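Local structure of tumor necrosis factor ligand superfamily member 9 (Mus musculus, 6MKB) at residues K49-V54 with R130-L135; V86-P91 with G134-L139; D97-T102 with W119-L124. The protein binds the receptor TNFRSF9 (4-1BB) as a cytokine of the tumor necrosis factor family and induces proliferation of activated peripheral blood T-cells. All blocks are in the same frame, centred on the assembly; numbering follows the deposited sequence.

All three contacts lie in the extracellular TNF homology domain, a two-sheet jelly-roll sandwich. Contacts 1 and 2 both use strand 129-140, which pairs with strand 51-54 in the first and with strand 80-90 in the second; each is zipped by main-chain hydrogen bonds, with charged and polar side chains beside a valine (V53 or V86) on one face. Contact 1 is largely buried and adds a salt bridge, whereas contact 2 is partly exposed and runs on to a glycan. Contact 3 differs in kind: segments 97-102 and 119-124 share no hydrogen bond and meet through leucines and a tryptophan. L87 ties it to contact 2, by a main-chain hydrogen bond with L99 and by packing on L123.

Contact 1: residues K49-V54 with R130-L135; sequences KKELVV and RLSVGL
Two main-chain hydrogen bonds make L52 and L131 the antiparallel hydrogen-bonded pair at the centre of this contact: L52 N gives to L131 O at 2.8 Å, nearly straight at 171°, and L131 N returns to L52 O at 2.9 Å. V53 and R130 follow as a non-hydrogen-bonded pair whose side chains lie alongside each other. R130, extended from CG to NE, brings one guanidinium face against the methyl V53 CG2, 4.0 Å from R130 CZ. E51 runs across the arginine chain and closes a salt bridge at the guanidinium edge, where R130 NH1 comes almost head-on to E51 OE1 at 2.8 Å, with that oxygen in the guanidinium plane. Second-shell charges hold both groups: E51 OE2 pairs with K90 and R130 NH2 with E46. S132 rests its CB on E51 CG at 3.7 Å and sends OG to Q88. Beside the G1 bulge formed by K50 and E51 opposite E46, a water donates to K50 O and accepts from V133 N. Strand 51-54 lies between strands 43-46 and 129-140, while L52 and L131, on the other face, pack on F159 and L161 of strand 149-166.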
# COMPACT_ATOMS: atom_id res chain seq x y z
N LYS B 49 -3.44 -21.71 13.51
CA LYS B 49 -3.85 -21.66 12.10
C LYS B 49 -3.12 -20.56 11.33
O LYS B 49 -3.16 -20.57 10.09
CB LYS B 49 -5.37 -21.45 12.01
CG LYS B 49 -6.22 -22.48 12.75
CD LYS B 49 -6.33 -23.85 12.03
CE LYS B 49 -6.11 -25.04 12.95
NZ LYS B 49 -7.20 -25.23 13.95
N LYS B 50 -2.46 -19.62 12.06
CA LYS B 50 -1.73 -18.44 11.56
C LYS B 50 -2.72 -17.54 10.79
O LYS B 50 -2.35 -16.86 9.81
CB LYS B 50 -0.49 -18.83 10.72
CG LYS B 50 0.43 -19.86 11.38
CD LYS B 50 1.50 -20.38 10.43
CE LYS B 50 1.78 -21.85 10.58
NZ LYS B 50 2.24 -22.21 11.96
N GLU B 51 -3.98 -17.52 11.27
CA GLU B 51 -5.08 -16.79 10.63
C GLU B 51 -5.67 -15.66 11.47
O GLU B 51 -5.87 -15.79 12.68
CB GLU B 51 -6.22 -17.74 10.28
CG GLU B 51 -5.92 -18.64 9.10
CD GLU B 51 -6.87 -19.79 8.89
OE1 GLU B 51 -7.69 -20.07 9.80
OE2 GLU B 51 -6.80 -20.42 7.82
N LEU B 52 -5.99 -14.59 10.76
CA LEU B 52 -6.70 -13.43 11.25
C LEU B 52 -8.17 -13.73 11.01
O LEU B 52 -8.55 -14.04 9.87
CB LEU B 52 -6.22 -12.18 10.51
CG LEU B 52 -6.80 -10.81 10.90
CD1 LEU B 52 -6.61 -10.52 12.34
CD2 LEU B 52 -6.06 -9.69 10.13
N VAL B 53 -8.97 -13.76 12.09
CA VAL B 53 -10.40 -14.09 12.08
C VAL B 53 -11.22 -12.79 12.18
O VAL B 53 -11.13 -12.06 13.15
CB VAL B 53 -10.78 -15.11 13.21
CG1 VAL B 53 -12.21 -15.63 13.02
CG2 VAL B 53 -9.81 -16.29 13.24
N VAL B 54 -12.03 -12.53 11.15
CA VAL B 54 -12.91 -11.38 11.00
C VAL B 54 -14.28 -11.73 11.58
O VAL B 54 -14.91 -12.70 11.15
CB VAL B 54 -12.97 -10.96 9.51
CG1 VAL B 54 -14.16 -10.06 9.20
CG2 VAL B 54 -11.66 -10.32 9.07
N ARG B 130 -11.54 -15.98 7.54
CA ARG B 130 -10.19 -16.33 7.98
C ARG B 130 -9.23 -15.93 6.88
O ARG B 130 -9.46 -16.23 5.70
CB ARG B 130 -10.08 -17.83 8.33
CG ARG B 130 -10.96 -18.17 9.52
CD ARG B 130 -11.07 -19.64 9.76
NE ARG B 130 -11.52 -19.84 11.13
CZ ARG B 130 -10.72 -20.02 12.18
NH1 ARG B 130 -9.41 -20.10 12.01
NH2 ARG B 130 -11.23 -20.07 13.40
N LEU B 131 -8.18 -15.21 7.27
CA LEU B 131 -7.17 -14.67 6.38
C LEU B 131 -5.78 -15.02 6.90
O LEU B 131 -5.44 -14.71 8.03
CB LEU B 131 -7.35 -13.14 6.32
CG LEU B 131 -8.01 -12.44 5.12
CD1 LEU B 131 -9.20 -13.15 4.60
CD2 LEU B 131 -8.45 -11.05 5.49
N SER B 132 -5.00 -15.70 6.09
CA SER B 132 -3.62 -16.05 6.39
C SER B 132 -2.75 -15.51 5.24
O SER B 132 -3.30 -15.12 4.20
CB SER B 132 -3.45 -17.56 6.62
OG SER B 132 -3.55 -18.32 5.43
N VAL B 133 -1.43 -15.43 5.43
CA VAL B 133 -0.54 -14.91 4.39
C VAL B 133 0.58 -15.90 4.14
O VAL B 133 1.32 -16.28 5.06
CB VAL B 133 0.02 -13.51 4.78
CG1 VAL B 133 0.95 -12.94 3.68
CG2 VAL B 133 -1.12 -12.53 5.08
N GLY B 134 0.73 -16.28 2.88
CA GLY B 134 1.79 -17.17 2.46
C GLY B 134 2.94 -16.43 1.82
O GLY B 134 2.75 -15.52 1.01
N LEU B 135 4.15 -16.79 2.23
CA LEU B 135 5.35 -16.28 1.60
C LEU B 135 5.67 -17.23 0.41
O LEU B 135 5.68 -18.45 0.59
CB LEU B 135 6.50 -16.22 2.63
CG LEU B 135 7.92 -15.89 2.08
CD1 LEU B 135 8.02 -14.44 1.56
CD2 LEU B 135 8.99 -16.19 3.11
O HOH W 1 -0.47 -15.89 8.12

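Contact 2: residues V86-P91 with G134-L139. With NAG (2-acetamido-2-deoxy-beta-D-glucopyranose), chain F; NAG (2-acetamido-2-deoxy-beta-D-glucopyranose), chain C.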
# COMPACT_ATOMS: atom_id res chain seq x y z
N VAL B 86 1.18 -13.80 -0.52
CA VAL B 86 -0.09 -14.26 -1.07
C VAL B 86 -1.15 -14.27 0.02
O VAL B 86 -0.99 -14.98 1.01
CB VAL B 86 0.06 -15.66 -1.74
CG1 VAL B 86 -1.26 -16.13 -2.35
CG2 VAL B 86 1.16 -15.67 -2.81
N LEU B 87 -2.23 -13.48 -0.16
CA LEU B 87 -3.34 -13.42 0.80
C LEU B 87 -4.19 -14.65 0.61
O LEU B 87 -4.73 -14.84 -0.46
CB LEU B 87 -4.19 -12.14 0.64
CG LEU B 87 -5.36 -11.96 1.65
CD1 LEU B 87 -4.86 -11.75 3.07
CD2 LEU B 87 -6.25 -10.82 1.26
N GLN B 88 -4.29 -15.51 1.64
CA GLN B 88 -5.04 -16.77 1.63
C GLN B 88 -6.34 -16.58 2.42
O GLN B 88 -6.31 -16.48 3.64
CB GLN B 88 -4.18 -17.90 2.21
CG GLN B 88 -2.84 -18.11 1.46
CD GLN B 88 -1.80 -18.90 2.23
OE1 GLN B 88 -1.89 -19.10 3.46
NE2 GLN B 88 -0.79 -19.37 1.52
N ALA B 89 -7.48 -16.49 1.72
CA ALA B 89 -8.80 -16.26 2.31
C ALA B 89 -9.66 -17.53 2.36
O ALA B 89 -9.72 -18.28 1.38
CB ALA B 89 -9.53 -15.17 1.54
N LYS B 90 -10.30 -17.76 3.52
CA LYS B 90 -11.23 -18.85 3.82
C LYS B 90 -12.57 -18.26 4.31
O LYS B 90 -12.63 -17.78 5.43
CB LYS B 90 -10.65 -19.80 4.87
CG LYS B 90 -9.69 -20.84 4.33
CD LYS B 90 -9.08 -21.67 5.46
CE LYS B 90 -7.75 -22.24 5.05
NZ LYS B 90 -7.05 -22.87 6.20
N PRO B 91 -13.65 -18.23 3.50
CA PRO B 91 -13.77 -18.72 2.11
C PRO B 91 -13.10 -17.77 1.11
O PRO B 91 -12.73 -16.65 1.45
CB PRO B 91 -15.29 -18.77 1.91
CG PRO B 91 -15.78 -17.61 2.71
CD PRO B 91 -14.92 -17.62 3.96
N GLY B 134 0.73 -16.28 2.88
CA GLY B 134 1.79 -17.17 2.46
C GLY B 134 2.94 -16.43 1.82
O GLY B 134 2.75 -15.52 1.01
N LEU B 135 4.15 -16.79 2.23
CA LEU B 135 5.35 -16.28 1.60
C LEU B 135 5.67 -17.23 0.41
O LEU B 135 5.68 -18.45 0.59
CB LEU B 135 6.50 -16.22 2.63
CG LEU B 135 7.92 -15.89 2.08
CD1 LEU B 135 8.02 -14.44 1.56
CD2 LEU B 135 8.99 -16.19 3.11
N ARG B 136 5.85 -16.69 -0.80
CA ARG B 136 6.22 -17.45 -2.00
C ARG B 136 7.48 -16.85 -2.62
O ARG B 136 7.64 -15.63 -2.61
CB ARG B 136 5.08 -17.50 -3.06
CG ARG B 136 3.84 -18.34 -2.71
CD ARG B 136 4.19 -19.69 -2.12
NE ARG B 136 3.66 -19.76 -0.75
CZ ARG B 136 2.74 -20.61 -0.35
NH1 ARG B 136 2.28 -21.55 -1.17
NH2 ARG B 136 2.32 -20.60 0.91
N ALA B 137 8.38 -17.70 -3.13
CA ALA B 137 9.61 -17.21 -3.76
C ALA B 137 10.25 -18.25 -4.68
O ALA B 137 10.30 -19.44 -4.36
CB ALA B 137 10.62 -16.78 -2.69
N TYR B 138 10.71 -17.79 -5.84
CA TYR B 138 11.50 -18.54 -6.79
C TYR B 138 12.76 -17.71 -7.03
O TYR B 138 12.68 -16.65 -7.64
CB TYR B 138 10.76 -18.85 -8.10
CG TYR B 138 11.66 -19.46 -9.15
CD1 TYR B 138 12.39 -20.63 -8.88
CD2 TYR B 138 11.81 -18.87 -10.40
CE1 TYR B 138 13.25 -21.17 -9.83
CE2 TYR B 138 12.64 -19.43 -11.37
CZ TYR B 138 13.35 -20.59 -11.08
OH TYR B 138 14.18 -21.16 -12.03
N LEU B 139 13.90 -18.15 -6.46
CA LEU B 139 15.17 -17.44 -6.56
C LEU B 139 16.22 -18.34 -7.16
O LEU B 139 16.31 -19.52 -6.80
CB LEU B 139 15.63 -16.89 -5.19
CG LEU B 139 14.69 -15.85 -4.53
CD1 LEU B 139 15.01 -15.67 -3.05
CD2 LEU B 139 14.68 -14.52 -5.30
C1 NAG F . 9.20 -22.78 -9.41
C2 NAG F . 9.11 -21.92 -10.68
C3 NAG F . 9.60 -22.69 -11.92
C4 NAG F . 10.96 -23.34 -11.70
C5 NAG F . 10.97 -24.18 -10.41
C6 NAG F . 12.37 -24.68 -10.06
C7 NAG F . 7.44 -20.14 -10.99
C8 NAG F . 5.96 -19.86 -11.05
N2 NAG F . 7.76 -21.42 -10.84
O3 NAG F . 9.67 -21.81 -13.04
O4 NAG F . 11.29 -24.15 -12.85
O5 NAG F . 10.49 -23.40 -9.31
O6 NAG F . 12.37 -25.14 -8.71
O7 NAG F . 8.26 -19.23 -11.08
C1 NAG C . 8.11 -22.00 -4.24
C2 NAG C . 9.32 -22.84 -4.64
C3 NAG C . 9.74 -22.47 -6.07
C4 NAG C . 8.57 -22.49 -7.06
C5 NAG C . 7.37 -21.72 -6.52
C6 NAG C . 6.13 -21.87 -7.39
C7 NAG C . 11.12 -23.28 -2.99
C8 NAG C . 11.87 -22.58 -1.91
N2 NAG C . 10.42 -22.48 -3.78
O3 NAG C . 10.80 -23.34 -6.50
O4 NAG C . 8.99 -21.91 -8.30
O5 NAG C . 7.05 -22.17 -5.19
O6 NAG C . 5.25 -20.80 -7.03
O7 NAG C . 11.20 -24.49 -3.11
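Strands 80-90 and 129-140, the D and G strands of the TNF jelly roll, run antiparallel in its outer sheet, and here they are joined at V86 and G134. These two form a hydrogen-bonded pair: V86 N gives to G134 O at 2.8 Å, almost straight at 175°, and G134 N gives to V86 O at 2.9 Å. G134 has no side chain, and the amide of Q88, anchored by S132, takes the place a beta-carbon there would need, with Q88 NE2 3.5 Å from G134 CA. R136 lies on the same face as V86 and Q88. Its CG touches V86 CG2 at 3.8 Å, and bends at chi2 and chi3 fold the chain back so that R136 NE reaches L135 O at 2.8 Å, from above the carbonyl plane. Its guanidinium stands nearly perpendicular to the Q88 amide; Q88 NE2 and R136 NH2, both donors, merely adjoin. Further along, the strand supports the glycan of N23. N2 of the NAG of chain C gives to A137 O at 3.1 Å, while the NAG of chain F, linked to it, lies over one face of the Y138 ring, its C4 3.7 Å from Y138 CZ. W82 NE1 is also hydrogen-bonded to NAG, and N23 OD1 accepts from A137 N. The D-G pairing belongs to the outer sheet of the TNF jelly roll, and the N23 glycan lies along strand 129-140, held at A137 O and over Y138.

Contact 3: residues D97-T102 with W119-L124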
# COMPACT_ATOMS: atom_id res chain seq x y z
N ASP B 97 -8.26 -14.87 -6.71
CA ASP B 97 -7.47 -15.42 -7.78
C ASP B 97 -6.37 -14.40 -7.93
O ASP B 97 -6.65 -13.23 -8.21
CB ASP B 97 -8.31 -15.58 -9.05
N ASN B 98 -5.14 -14.80 -7.58
CA ASN B 98 -3.91 -14.01 -7.57
C ASN B 98 -4.03 -12.73 -6.68
O ASN B 98 -3.53 -11.66 -7.06
CB ASN B 98 -3.36 -13.68 -9.00
CG ASN B 98 -4.31 -12.99 -9.96
OD1 ASN B 98 -4.89 -13.61 -10.86
ND2 ASN B 98 -4.49 -11.68 -9.79
N LEU B 99 -4.60 -12.88 -5.46
CA LEU B 99 -4.62 -11.82 -4.42
C LEU B 99 -3.22 -11.85 -3.80
O LEU B 99 -2.96 -12.65 -2.89
CB LEU B 99 -5.73 -12.09 -3.37
CG LEU B 99 -6.93 -11.14 -3.27
CD1 LEU B 99 -7.61 -10.92 -4.58
CD2 LEU B 99 -7.95 -11.70 -2.32
N ALA B 100 -2.27 -11.12 -4.41
CA ALA B 100 -0.86 -11.18 -3.99
C ALA B 100 -0.06 -9.93 -4.29
O ALA B 100 -0.32 -9.21 -5.25
CB ALA B 100 -0.18 -12.37 -4.66
N LEU B 101 0.99 -9.73 -3.48
CA LEU B 101 1.96 -8.66 -3.59
C LEU B 101 3.22 -9.33 -4.10
O LEU B 101 3.80 -10.13 -3.37
CB LEU B 101 2.16 -7.98 -2.21
CG LEU B 101 3.33 -6.98 -2.01
CD1 LEU B 101 3.38 -5.91 -3.11
CD2 LEU B 101 3.22 -6.26 -0.69
N THR B 102 3.61 -9.06 -5.36
CA THR B 102 4.79 -9.68 -5.96
C THR B 102 5.87 -8.63 -6.24
O THR B 102 5.58 -7.51 -6.65
CB THR B 102 4.40 -10.46 -7.21
OG1 THR B 102 3.31 -11.31 -6.89
CG2 THR B 102 5.53 -11.32 -7.77
N TRP B 119 0.73 -3.23 -0.79
CA TRP B 119 -0.38 -3.72 -1.58
C TRP B 119 -1.68 -3.50 -0.81
O TRP B 119 -1.69 -3.60 0.42
CB TRP B 119 -0.17 -5.22 -1.88
CG TRP B 119 -1.32 -5.95 -2.53
CD1 TRP B 119 -1.43 -6.28 -3.85
CD2 TRP B 119 -2.44 -6.57 -1.87
NE1 TRP B 119 -2.56 -7.04 -4.06
CE2 TRP B 119 -3.19 -7.25 -2.86
CE3 TRP B 119 -2.87 -6.63 -0.53
CZ2 TRP B 119 -4.35 -7.94 -2.56
CZ3 TRP B 119 -4.03 -7.33 -0.23
CH2 TRP B 119 -4.76 -7.97 -1.24
N SER B 120 -2.78 -3.27 -1.53
CA SER B 120 -4.09 -3.14 -0.87
C SER B 120 -5.20 -3.53 -1.80
O SER B 120 -5.05 -3.44 -3.02
CB SER B 120 -4.33 -1.74 -0.30
OG SER B 120 -4.36 -0.74 -1.31
N GLN B 121 -6.31 -3.98 -1.22
CA GLN B 121 -7.52 -4.31 -1.94
C GLN B 121 -8.73 -4.15 -1.03
O GLN B 121 -8.68 -4.55 0.14
CB GLN B 121 -7.46 -5.74 -2.51
CG GLN B 121 -8.33 -5.90 -3.76
CD GLN B 121 -7.49 -6.30 -4.93
OE1 GLN B 121 -6.76 -5.47 -5.53
NE2 GLN B 121 -7.51 -7.57 -5.27
N LEU B 122 -9.83 -3.61 -1.58
CA LEU B 122 -11.09 -3.50 -0.87
C LEU B 122 -11.83 -4.80 -1.14
O LEU B 122 -12.05 -5.15 -2.30
CB LEU B 122 -11.87 -2.26 -1.33
CG LEU B 122 -11.40 -0.91 -0.76
CD1 LEU B 122 -11.87 0.24 -1.65
CD2 LEU B 122 -11.90 -0.70 0.68
N LEU B 123 -12.10 -5.58 -0.09
CA LEU B 123 -12.73 -6.90 -0.23
C LEU B 123 -13.99 -7.06 0.62
O LEU B 123 -14.04 -6.61 1.77
CB LEU B 123 -11.73 -8.01 0.19
CG LEU B 123 -10.45 -8.17 -0.65
CD1 LEU B 123 -9.39 -8.94 0.12
CD2 LEU B 123 -10.72 -8.87 -1.95
N LEU B 124 -14.99 -7.75 0.05
CA LEU B 124 -16.20 -8.11 0.78
C LEU B 124 -15.91 -9.36 1.59
O LEU B 124 -15.62 -10.42 1.02
CB LEU B 124 -17.41 -8.32 -0.15
CG LEU B 124 -18.06 -7.10 -0.76
CD1 LEU B 124 -19.07 -7.53 -1.79
CD2 LEU B 124 -18.72 -6.21 0.31
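Apolar packing carries most of this contact, which lacks any hydrogen bond between the segments although they run nearly antiparallel. L101 and W119 point opposite ways and overlap at their roots, L101 CB lying 3.6 Å from W119 CB, with both leucine methyls also close to that W119 CB. W119 has CG anti to its backbone N (chi1 172°), which carries the indole along the backbone of 99-101. The peptide between A100 and L101 lies over one indole face, while L99 approaches the edge near the ring plane, its CG 4.2 Å from W119 CZ2. L99 and L123 meet tip to tip, L99 CD2 standing 4.0 Å from L123 CD1. L99 is the centre of an inverse gamma turn just before strand 100-105 begins.

Polar atoms approach without bonding. W119 NE1 lies 3.3 Å from A100 O, but the angle is too poor for a hydrogen bond. Q121, bent at chi2, sets its NE2 against the methyl L99 CD1 at 3.4 Å.

The two segments take their main-chain hydrogen bonds from different sheets of the sandwich: L99 and L101 pair with L87 and L85 of strand 80-90, whereas W119, Q121 and L123 pair with L64, V62 and Y60 of strand 58-70. L87 packs on L99, W119 and L123, and from strand 115-125 S120 and L122 reach E65 and K12 of the second subunit.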